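Local coordinates for oxidase/hydroxylase (Streptomyces hygroscopicus subsp. hygroscopicus, PDB 4XC9), which probably acts as a metal- and 2-oxoglutarate-dependent dioxygenase of the phytanoyl-CoA dioxygenase family, binding iron(II) and 2-oxoglutarate in a cupin-type fold, at residues B[84-89]-B[133-138]; B[70-75]-B[222-227]; B[151-156]-B[204-209]. All coordinates share one frame; numbering follows the deposited sequence.

Contact 1. Residues B[84-89]-B[133-138]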
loop_
_atom_site.group_PDB
_atom_site.type_symbol
_atom_site.label_atom_id
_atom_site.label_comp_id
_atom_site.label_asym_id
_atom_site.label_seq_id
_atom_site.Cartn_x
_atom_site.Cartn_y
_atom_site.Cartn_z
ATOM N N ARG B 84 14.051 20.287 -3.472
ATOM C CA ARG B 84 13.888 21.539 -4.199
ATOM C C ARG B 84 12.892 22.427 -3.474
ATOM O O ARG B 84 11.786 21.979 -3.131
ATOM C CB ARG B 84 13.401 21.293 -5.620
ATOM C CG ARG B 84 13.185 22.566 -6.407
ATOM C CD ARG B 84 12.621 22.274 -7.776
ATOM N NE ARG B 84 12.702 23.445 -8.641
ATOM C CZ ARG B 84 12.109 23.553 -9.824
ATOM N NH1 ARG B 84 11.378 22.558 -10.303
ATOM N NH2 ARG B 84 12.243 24.667 -10.529
ATOM N N LEU B 85 13.287 23.677 -3.235
ATOM C CA LEU B 85 12.400 24.686 -2.649
ATOM C C LEU B 85 11.301 25.013 -3.640
ATOM O O LEU B 85 11.580 25.470 -4.740
ATOM C CB LEU B 85 13.167 25.956 -2.274
ATOM C CG LEU B 85 12.293 27.077 -1.706
ATOM C CD1 LEU B 85 11.710 26.688 -0.352
ATOM C CD2 LEU B 85 13.066 28.388 -1.595
ATOM N N LEU B 86 10.054 24.760 -3.252
ATOM C CA LEU B 86 8.922 24.864 -4.166
ATOM C C LEU B 86 8.146 26.146 -3.970
ATOM O O LEU B 86 7.499 26.624 -4.892
ATOM C CB LEU B 86 7.991 23.667 -3.997
ATOM C CG LEU B 86 8.622 22.363 -4.486
ATOM C CD1 LEU B 86 7.658 21.196 -4.329
ATOM C CD2 LEU B 86 9.044 22.526 -5.931
ATOM N N GLU B 87 8.204 26.693 -2.764
ATOM C CA GLU B 87 7.548 27.952 -2.488
ATOM C C GLU B 87 7.995 28.516 -1.144
ATOM O O GLU B 87 8.550 27.813 -0.291
ATOM C CB GLU B 87 6.023 27.792 -2.517
ATOM C CG GLU B 87 5.431 27.114 -1.285
ATOM C CD GLU B 87 3.917 26.975 -1.360
ATOM O OE1 GLU B 87 3.222 28.009 -1.473
ATOM O OE2 GLU B 87 3.415 25.830 -1.309
ATOM N N GLY B 88 7.752 29.807 -0.981
ATOM C CA GLY B 88 8.006 30.504 0.259
ATOM C C GLY B 88 7.162 31.764 0.230
ATOM O O GLY B 88 7.231 32.546 -0.717
ATOM N N TYR B 89 6.346 31.944 1.262
ATOM C CA TYR B 89 5.480 33.106 1.350
ATOM C C TYR B 89 5.245 33.493 2.803
ATOM O O TYR B 89 5.449 32.686 3.707
ATOM C CB TYR B 89 4.141 32.843 0.652
ATOM C CG TYR B 89 3.326 31.726 1.261
ATOM C CD1 TYR B 89 2.403 31.974 2.279
ATOM C CD2 TYR B 89 3.474 30.417 0.810
ATOM C CE1 TYR B 89 1.651 30.932 2.841
ATOM C CE2 TYR B 89 2.735 29.375 1.362
ATOM C CZ TYR B 89 1.829 29.637 2.374
ATOM O OH TYR B 89 1.110 28.588 2.894
ATOM N N CYS B 133 7.200 11.647 1.562
ATOM C CA CYS B 133 6.134 12.607 1.281
ATOM C C CYS B 133 6.608 13.567 0.215
ATOM O O CYS B 133 7.651 14.191 0.364
ATOM C CB CYS B 133 5.741 13.382 2.541
ATOM S SG CYS B 133 5.451 12.348 3.974
ATOM N N PRO B 134 5.863 13.674 -0.884
ATOM C CA PRO B 134 6.387 14.467 -1.996
ATOM C C PRO B 134 6.188 15.976 -1.793
ATOM O O PRO B 134 6.854 16.788 -2.445
ATOM C CB PRO B 134 5.574 13.956 -3.179
ATOM C CG PRO B 134 4.269 13.597 -2.576
ATOM C CD PRO B 134 4.604 12.996 -1.230
ATOM N N TYR B 135 5.296 16.355 -0.889
ATOM C CA TYR B 135 5.053 17.778 -0.655
ATOM C C TYR B 135 4.839 18.092 0.813
ATOM O O TYR B 135 3.791 17.774 1.382
ATOM C CB TYR B 135 3.835 18.257 -1.452
ATOM C CG TYR B 135 3.928 19.702 -1.848
ATOM C CD1 TYR B 135 3.943 20.704 -0.883
ATOM C CD2 TYR B 135 4.026 20.066 -3.181
ATOM C CE1 TYR B 135 4.040 22.027 -1.231
ATOM C CE2 TYR B 135 4.127 21.395 -3.546
ATOM C CZ TYR B 135 4.130 22.373 -2.564
ATOM O OH TYR B 135 4.233 23.701 -2.912
ATOM N N VAL B 136 5.823 18.725 1.436
ATOM C CA VAL B 136 5.647 19.157 2.816
ATOM C C VAL B 136 5.872 20.657 2.977
ATOM O O VAL B 136 6.507 21.313 2.146
ATOM C CB VAL B 136 6.575 18.396 3.769
ATOM C CG1 VAL B 136 6.378 16.906 3.577
ATOM C CG2 VAL B 136 8.021 18.801 3.525
ATOM N N LYS B 137 5.326 21.195 4.054
ATOM C CA LYS B 137 5.383 22.619 4.316
ATOM C C LYS B 137 5.853 22.837 5.739
ATOM O O LYS B 137 5.371 22.176 6.672
ATOM C CB LYS B 137 4.015 23.267 4.084
ATOM C CG LYS B 137 4.057 24.749 3.757
ATOM C CD LYS B 137 2.684 25.262 3.297
ATOM C CE LYS B 137 2.577 25.276 1.781
ATOM N NZ LYS B 137 1.161 25.378 1.340
ATOM N N ALA B 138 6.831 23.727 5.884
ATOM C CA ALA B 138 7.330 24.146 7.190
ATOM C C ALA B 138 6.770 25.523 7.491
ATOM O O ALA B 138 7.145 26.486 6.846
ATOM C CB ALA B 138 8.863 24.156 7.211
HETATM O O HOH W 1 0.401 25.232 -1.334
#

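Contact 2. Residues B[70-75]-B[222-227]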
loop_
_atom_site.group_PDB
_atom_site.type_symbol
_atom_site.label_atom_id
_atom_site.label_comp_id
_atom_site.label_asym_id
_atom_site.label_seq_id
_atom_site.Cartn_x
_atom_site.Cartn_y
_atom_site.Cartn_z
ATOM N N ARG B 70 17.576 24.297 10.356
ATOM C CA ARG B 70 16.493 24.075 11.307
ATOM C C ARG B 70 15.194 23.723 10.594
ATOM O O ARG B 70 14.285 23.142 11.187
ATOM C CB ARG B 70 16.289 25.293 12.190
ATOM C CG ARG B 70 17.115 25.252 13.445
ATOM C CD ARG B 70 18.132 26.352 13.428
ATOM N NE ARG B 70 17.623 27.540 14.097
ATOM C CZ ARG B 70 17.587 28.753 13.562
ATOM N NH1 ARG B 70 17.109 29.756 14.277
ATOM N NH2 ARG B 70 18.027 28.966 12.324
ATOM N N LEU B 71 15.120 24.082 9.318
ATOM C CA LEU B 71 13.993 23.728 8.477
ATOM C C LEU B 71 14.325 22.534 7.599
ATOM O O LEU B 71 13.524 21.614 7.467
ATOM C CB LEU B 71 13.580 24.906 7.601
ATOM C CG LEU B 71 12.503 25.844 8.148
ATOM C CD1 LEU B 71 12.802 26.235 9.580
ATOM C CD2 LEU B 71 12.372 27.083 7.257
ATOM N N LEU B 72 15.501 22.541 6.984
ATOM C CA LEU B 72 15.830 21.475 6.044
ATOM C C LEU B 72 15.955 20.103 6.737
ATOM O O LEU B 72 15.550 19.090 6.172
ATOM C CB LEU B 72 17.116 21.801 5.275
ATOM C CG LEU B 72 17.089 23.055 4.392
ATOM C CD1 LEU B 72 18.308 23.109 3.471
ATOM C CD2 LEU B 72 15.800 23.143 3.591
ATOM N N ALA B 73 16.504 20.075 7.948
ATOM C CA ALA B 73 16.757 18.806 8.625
ATOM C C ALA B 73 15.473 17.982 8.874
ATOM O O ALA B 73 15.438 16.809 8.512
ATOM C CB ALA B 73 17.511 19.039 9.934
ATOM N N PRO B 74 14.415 18.584 9.470
ATOM C CA PRO B 74 13.191 17.781 9.599
ATOM C C PRO B 74 12.535 17.480 8.244
ATOM O O PRO B 74 11.992 16.390 8.063
ATOM C CB PRO B 74 12.268 18.662 10.455
ATOM C CG PRO B 74 13.128 19.769 10.984
ATOM C CD PRO B 74 14.219 19.948 9.997
ATOM N N VAL B 75 12.574 18.433 7.314
ATOM C CA VAL B 75 12.000 18.226 5.990
ATOM C C VAL B 75 12.635 17.023 5.266
ATOM O O VAL B 75 11.931 16.196 4.693
ATOM C CB VAL B 75 12.155 19.495 5.117
ATOM C CG1 VAL B 75 11.980 19.162 3.642
ATOM C CG2 VAL B 75 11.175 20.587 5.564
ATOM N N PHE B 222 7.269 27.630 4.083
ATOM C CA PHE B 222 8.086 27.165 2.973
ATOM C C PHE B 222 7.724 25.730 2.584
ATOM O O PHE B 222 7.489 24.859 3.435
ATOM C CB PHE B 222 9.556 27.313 3.328
ATOM C CG PHE B 222 9.901 28.687 3.811
ATOM C CD1 PHE B 222 9.768 29.019 5.161
ATOM C CD2 PHE B 222 10.313 29.662 2.918
ATOM C CE1 PHE B 222 10.065 30.287 5.609
ATOM C CE2 PHE B 222 10.613 30.937 3.355
ATOM C CZ PHE B 222 10.486 31.253 4.704
ATOM N N GLY B 223 7.654 25.516 1.274
ATOM C CA GLY B 223 7.194 24.273 0.712
ATOM C C GLY B 223 8.342 23.582 0.019
ATOM O O GLY B 223 9.045 24.178 -0.798
ATOM N N TYR B 224 8.537 22.313 0.354
ATOM C CA TYR B 224 9.624 21.555 -0.221
ATOM C C TYR B 224 9.043 20.324 -0.898
ATOM O O TYR B 224 7.989 19.829 -0.495
ATOM C CB TYR B 224 10.640 21.168 0.855
ATOM C CG TYR B 224 11.156 22.353 1.648
ATOM C CD1 TYR B 224 10.440 22.859 2.737
ATOM C CD2 TYR B 224 12.356 22.969 1.306
ATOM C CE1 TYR B 224 10.908 23.936 3.462
ATOM C CE2 TYR B 224 12.837 24.050 2.026
ATOM C CZ TYR B 224 12.111 24.533 3.095
ATOM O OH TYR B 224 12.599 25.598 3.807
ATOM N N GLY B 225 9.721 19.854 -1.940
ATOM C CA GLY B 225 9.337 18.643 -2.628
ATOM C C GLY B 225 10.552 18.095 -3.330
ATOM O O GLY B 225 11.656 18.562 -3.087
ATOM N N PRO B 226 10.359 17.091 -4.195
ATOM C CA PRO B 226 11.474 16.506 -4.941
ATOM C C PRO B 226 11.946 17.413 -6.086
ATOM O O PRO B 226 11.205 18.310 -6.522
ATOM C CB PRO B 226 10.881 15.198 -5.477
ATOM C CG PRO B 226 9.638 14.955 -4.617
ATOM C CD PRO B 226 9.119 16.329 -4.400
ATOM N N THR B 227 13.166 17.177 -6.563
ATOM C CA THR B 227 13.758 18.017 -7.601
ATOM C C THR B 227 12.997 17.961 -8.923
ATOM O O THR B 227 13.226 18.802 -9.781
ATOM C CB THR B 227 15.232 17.640 -7.885
ATOM O OG1 THR B 227 15.318 16.264 -8.288
ATOM C CG2 THR B 227 16.094 17.867 -6.673
#

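Contact 3. Residues B[151-156]-B[204-209]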
loop_
_atom_site.group_PDB
_atom_site.type_symbol
_atom_site.label_atom_id
_atom_site.label_comp_id
_atom_site.label_asym_id
_atom_site.label_seq_id
_atom_site.Cartn_x
_atom_site.Cartn_y
_atom_site.Cartn_z
ATOM N N GLY B 151 -7.890 32.206 15.576
ATOM C CA GLY B 151 -7.548 31.805 14.224
ATOM C C GLY B 151 -6.536 30.672 14.140
ATOM O O GLY B 151 -5.586 30.755 13.376
ATOM N N SER B 152 -6.744 29.611 14.921
ATOM C CA SER B 152 -5.766 28.517 14.998
ATOM C C SER B 152 -5.839 27.536 13.824
ATOM O O SER B 152 -6.927 27.231 13.317
ATOM C CB SER B 152 -5.921 27.744 16.323
ATOM O OG SER B 152 -7.194 27.122 16.457
ATOM N N PHE B 153 -4.666 27.077 13.384
ATOM C CA PHE B 153 -4.548 25.900 12.523
ATOM C C PHE B 153 -5.497 24.810 13.020
ATOM O O PHE B 153 -5.538 24.514 14.210
ATOM C CB PHE B 153 -3.096 25.389 12.515
ATOM C CG PHE B 153 -2.847 24.196 11.599
ATOM C CD1 PHE B 153 -2.613 24.374 10.253
ATOM C CD2 PHE B 153 -2.807 22.915 12.101
ATOM C CE1 PHE B 153 -2.371 23.288 9.423
ATOM C CE2 PHE B 153 -2.554 21.823 11.269
ATOM C CZ PHE B 153 -2.347 22.009 9.943
ATOM N N CYS B 154 -6.291 24.240 12.123
ATOM C CA CYS B 154 -7.130 23.114 12.497
ATOM C C CYS B 154 -7.120 22.079 11.374
ATOM O O CYS B 154 -6.833 22.404 10.218
ATOM C CB CYS B 154 -8.557 23.569 12.828
ATOM S SG CYS B 154 -9.432 24.378 11.479
ATOM N N TYR B 155 -7.412 20.830 11.726
ATOM C CA TYR B 155 -7.217 19.714 10.801
ATOM C C TYR B 155 -8.190 18.594 11.073
ATOM O O TYR B 155 -8.681 18.439 12.187
ATOM C CB TYR B 155 -5.784 19.179 10.890
ATOM C CG TYR B 155 -5.475 18.578 12.242
ATOM C CD1 TYR B 155 -5.120 19.385 13.320
ATOM C CD2 TYR B 155 -5.540 17.208 12.444
ATOM C CE1 TYR B 155 -4.848 18.841 14.556
ATOM C CE2 TYR B 155 -5.265 16.652 13.681
ATOM C CZ TYR B 155 -4.928 17.469 14.730
ATOM O OH TYR B 155 -4.669 16.916 15.955
ATOM N N VAL B 156 -8.466 17.805 10.044
ATOM C CA VAL B 156 -9.287 16.610 10.196
ATOM C C VAL B 156 -8.380 15.414 10.489
ATOM O O VAL B 156 -7.542 15.025 9.658
ATOM C CB VAL B 156 -10.135 16.348 8.933
ATOM C CG1 VAL B 156 -10.808 14.949 8.990
ATOM C CG2 VAL B 156 -11.150 17.477 8.754
ATOM N N LEU B 204 -2.660 16.202 4.458
ATOM C CA LEU B 204 -3.581 16.474 5.557
ATOM C C LEU B 204 -4.668 17.461 5.132
ATOM O O LEU B 204 -4.364 18.457 4.491
ATOM C CB LEU B 204 -2.813 17.033 6.757
ATOM C CG LEU B 204 -3.551 17.270 8.069
ATOM C CD1 LEU B 204 -3.999 15.945 8.633
ATOM C CD2 LEU B 204 -2.652 18.002 9.049
ATOM N N MET B 205 -5.929 17.182 5.470
ATOM C CA MET B 205 -7.016 18.132 5.209
ATOM C C MET B 205 -7.089 19.126 6.366
ATOM O O MET B 205 -7.425 18.763 7.485
ATOM C CB MET B 205 -8.362 17.428 5.026
ATOM C CG MET B 205 -9.538 18.383 4.672
ATOM S SD MET B 205 -11.137 17.533 4.464
ATOM C CE MET B 205 -10.755 16.436 3.101
ATOM N N HIS B 206 -6.767 20.381 6.088
ATOM C CA HIS B 206 -6.585 21.365 7.147
ATOM C C HIS B 206 -7.065 22.738 6.720
ATOM O O HIS B 206 -7.370 22.973 5.549
ATOM C CB HIS B 206 -5.107 21.454 7.533
ATOM C CG HIS B 206 -4.236 21.918 6.412
ATOM N ND1 HIS B 206 -3.832 21.082 5.392
ATOM C CD2 HIS B 206 -3.735 23.142 6.116
ATOM C CE1 HIS B 206 -3.096 21.765 4.531
ATOM N NE2 HIS B 206 -3.021 23.017 4.949
ATOM N N GLY B 207 -7.105 23.660 7.674
ATOM C CA GLY B 207 -7.551 25.005 7.398
ATOM C C GLY B 207 -7.260 25.887 8.585
ATOM O O GLY B 207 -6.315 25.638 9.331
ATOM N N THR B 208 -8.078 26.915 8.764
ATOM C CA THR B 208 -7.853 27.882 9.831
ATOM C C THR B 208 -9.172 28.414 10.373
ATOM O O THR B 208 -10.024 28.872 9.611
ATOM C CB THR B 208 -6.996 29.071 9.344
ATOM O OG1 THR B 208 -5.751 28.592 8.800
ATOM C CG2 THR B 208 -6.713 29.985 10.481
ATOM N N ARG B 209 -9.345 28.335 11.687
ATOM C CA ARG B 209 -10.530 28.899 12.330
ATOM C C ARG B 209 -10.716 30.385 12.034
ATOM O O ARG B 209 -9.767 31.104 11.714
ATOM C CB ARG B 209 -10.461 28.714 13.839
ATOM C CG ARG B 209 -10.357 27.314 14.256
ATOM C CD ARG B 209 -11.684 26.609 14.205
ATOM N NE ARG B 209 -11.555 25.366 14.943
ATOM C CZ ARG B 209 -12.516 24.470 15.090
ATOM N NH1 ARG B 209 -13.710 24.676 14.545
ATOM N NH2 ARG B 209 -12.269 23.368 15.787
#

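Contact 1. Residues B[84-89]-B[133-138]
Glu87 meets both Tyr135 and Lys137 through one carboxylate oxygen, OE2. The hydroxyl of Tyr135 donates a hydrogen bond to it, with OH 2.8 Å from Glu87 OE2. The bond comes from above the carboxylate plane, about 40° out of it. OE2 lies at the edge of the Tyr135 ring, near its plane, and the carboxylate plane stands at 90° to the ring. Lys137 crosses the glutamate at about a right angle. Its CE packs 3.2 Å from Glu87 OE2, and its NZ makes a salt bridge to the same oxygen at 3.5 Å. The lysine chain runs out extended from CA and then bends at chi3 (-96°), which turns NZ back beside the carboxylate. A water bridges the pair: it donates to Glu87 OE2 and accepts from Lys137 NZ at 2.8 Å. Tyr89 crosses the end of the lysine at about a right angle, with CE at its ring edge, and its OH lies 3.6 Å from Lys137 NZ. Leu86 CD1 meets the Tyr135 ring obliquely, 3.6 Å from Tyr135 CE2. Leu86 and Glu87 both pair with Gly223 in a classic beta bulge, and both point toward 133-138. Tyr89 and Lys137 bind 2-oxoglutarate, and Glu202, a ligand of the iron, forms a long, weak ion pair with Lys137 NZ. One glutamate oxygen thus accepts hydrogen bonds from a tyrosine and a water and faces the ammonium group of Lys137. This grip probably fixes the carboxylate and helps hold the lysine end at the cosubstrate site.

Contact 2. Residues B[70-75]-B[222-227]
Tyr224 projects from its strand toward helix 70-75, and three helix residues close round it. Val75 packs at the root of the side chain, with CG1 3.7 Å from Tyr224 CB. Its second methyl, CG2, lies 3.7 Å from Tyr224 CD1, so both methyls lie along the CD1 flank of the side chain. Leu72 comes to the CE2 flank, its CD2 3.5 Å from Tyr224 CE2. Leu71 CD2 touches both aromatic residues, 3.8 Å from Tyr224 OH and 3.9 Å from Phe222 CD1, and so fills the notch between them on the helix side. These methyls approach both rings obliquely. CG of Tyr224 is anti to the carbonyl carbon (chi1 -54°), which lays its ring along the helix residues. Beyond its contact with Leu71, the Tyr224 hydroxyl is hydrogen-bonded to Ala66 O. With the ring cut back to an alanine, a gap is likely to open between Val75, Leu72 and Leu71, and Ala66 O would probably lose its hydroxyl partner. The helix crosses the strand at -42°, with axes 10.4 Å apart. It lies against the larger sheet, where Leu71 and Val75 also touch strand 136-141 and Tyr224 touches Leu83 and Leu85 of strand 83-93. Helix 60-66 meets Phe222, and Leu242 of the second subunit packs on Leu72 and Tyr224.

Contact 3. Residues B[151-156]-B[204-209]
The Phe153 ring swings out with CG anti to the backbone N (chi1 -178°), while His206 CG sits between its own N and carbonyl carbon (chi1 63°). These torsions bring the two rings together on one face of the strand pair. Phe153 CE1 comes to 3.6 Å from His206 CD2. The planes are 29° apart but offset, with little overlap. The imidazole is also held through ND1, which donates to Leu204 O at 2.8 Å, with the acceptor in the ring plane. Leu204 CD2 fills in beside them, 3.8 Å from Tyr155 CB and near the edge of the Phe153 ring. The backbones pair antiparallel. Cys154 and Gly207 form the hydrogen-bonded pair, with Gly207 N to Cys154 O at 2.9 Å and the return bond from Cys154 N. Val156 N to Met205 O and Arg209 N to Ser152 O extend the pairing at its two ends. On the opposite face Cys154 packs by the Arg209 chain, whose guanidinium forms a salt bridge with Asp189. Ser152 OG bonds to the same aspartate. His206 binds iron(II) together with His102 and Glu202, and its ring meets that of His102 edge to face. The strand pair belongs to the smaller sheet of the cupin-type double-stranded beta-helix, and it carries His206, one of the two histidines of the two-histidine, one-carboxylate iron site.

Contacts 1 and 2 share the larger sheet and touch directly, their centres about 6 Å apart. Leu86 N to Gly223 O (2.7 Å) and Ala138 N to Phe222 O (2.8 Å) are probable hydrogen bonds, so strand 217-226 lies between the two strands of contact 1. Contact 2 backs this sheet with a helix, and contact 1 looks into the cosubstrate pocket. Contact 3 belongs to the smaller sheet. Its centre is about 18 Å from that of contact 1 and about 21 Å from that of contact 2. Lys137 of contact 1 and His206 of contact 3 both border the iron site: their side chains lie near Glu202 and His102 respectively, each about 3 Å away.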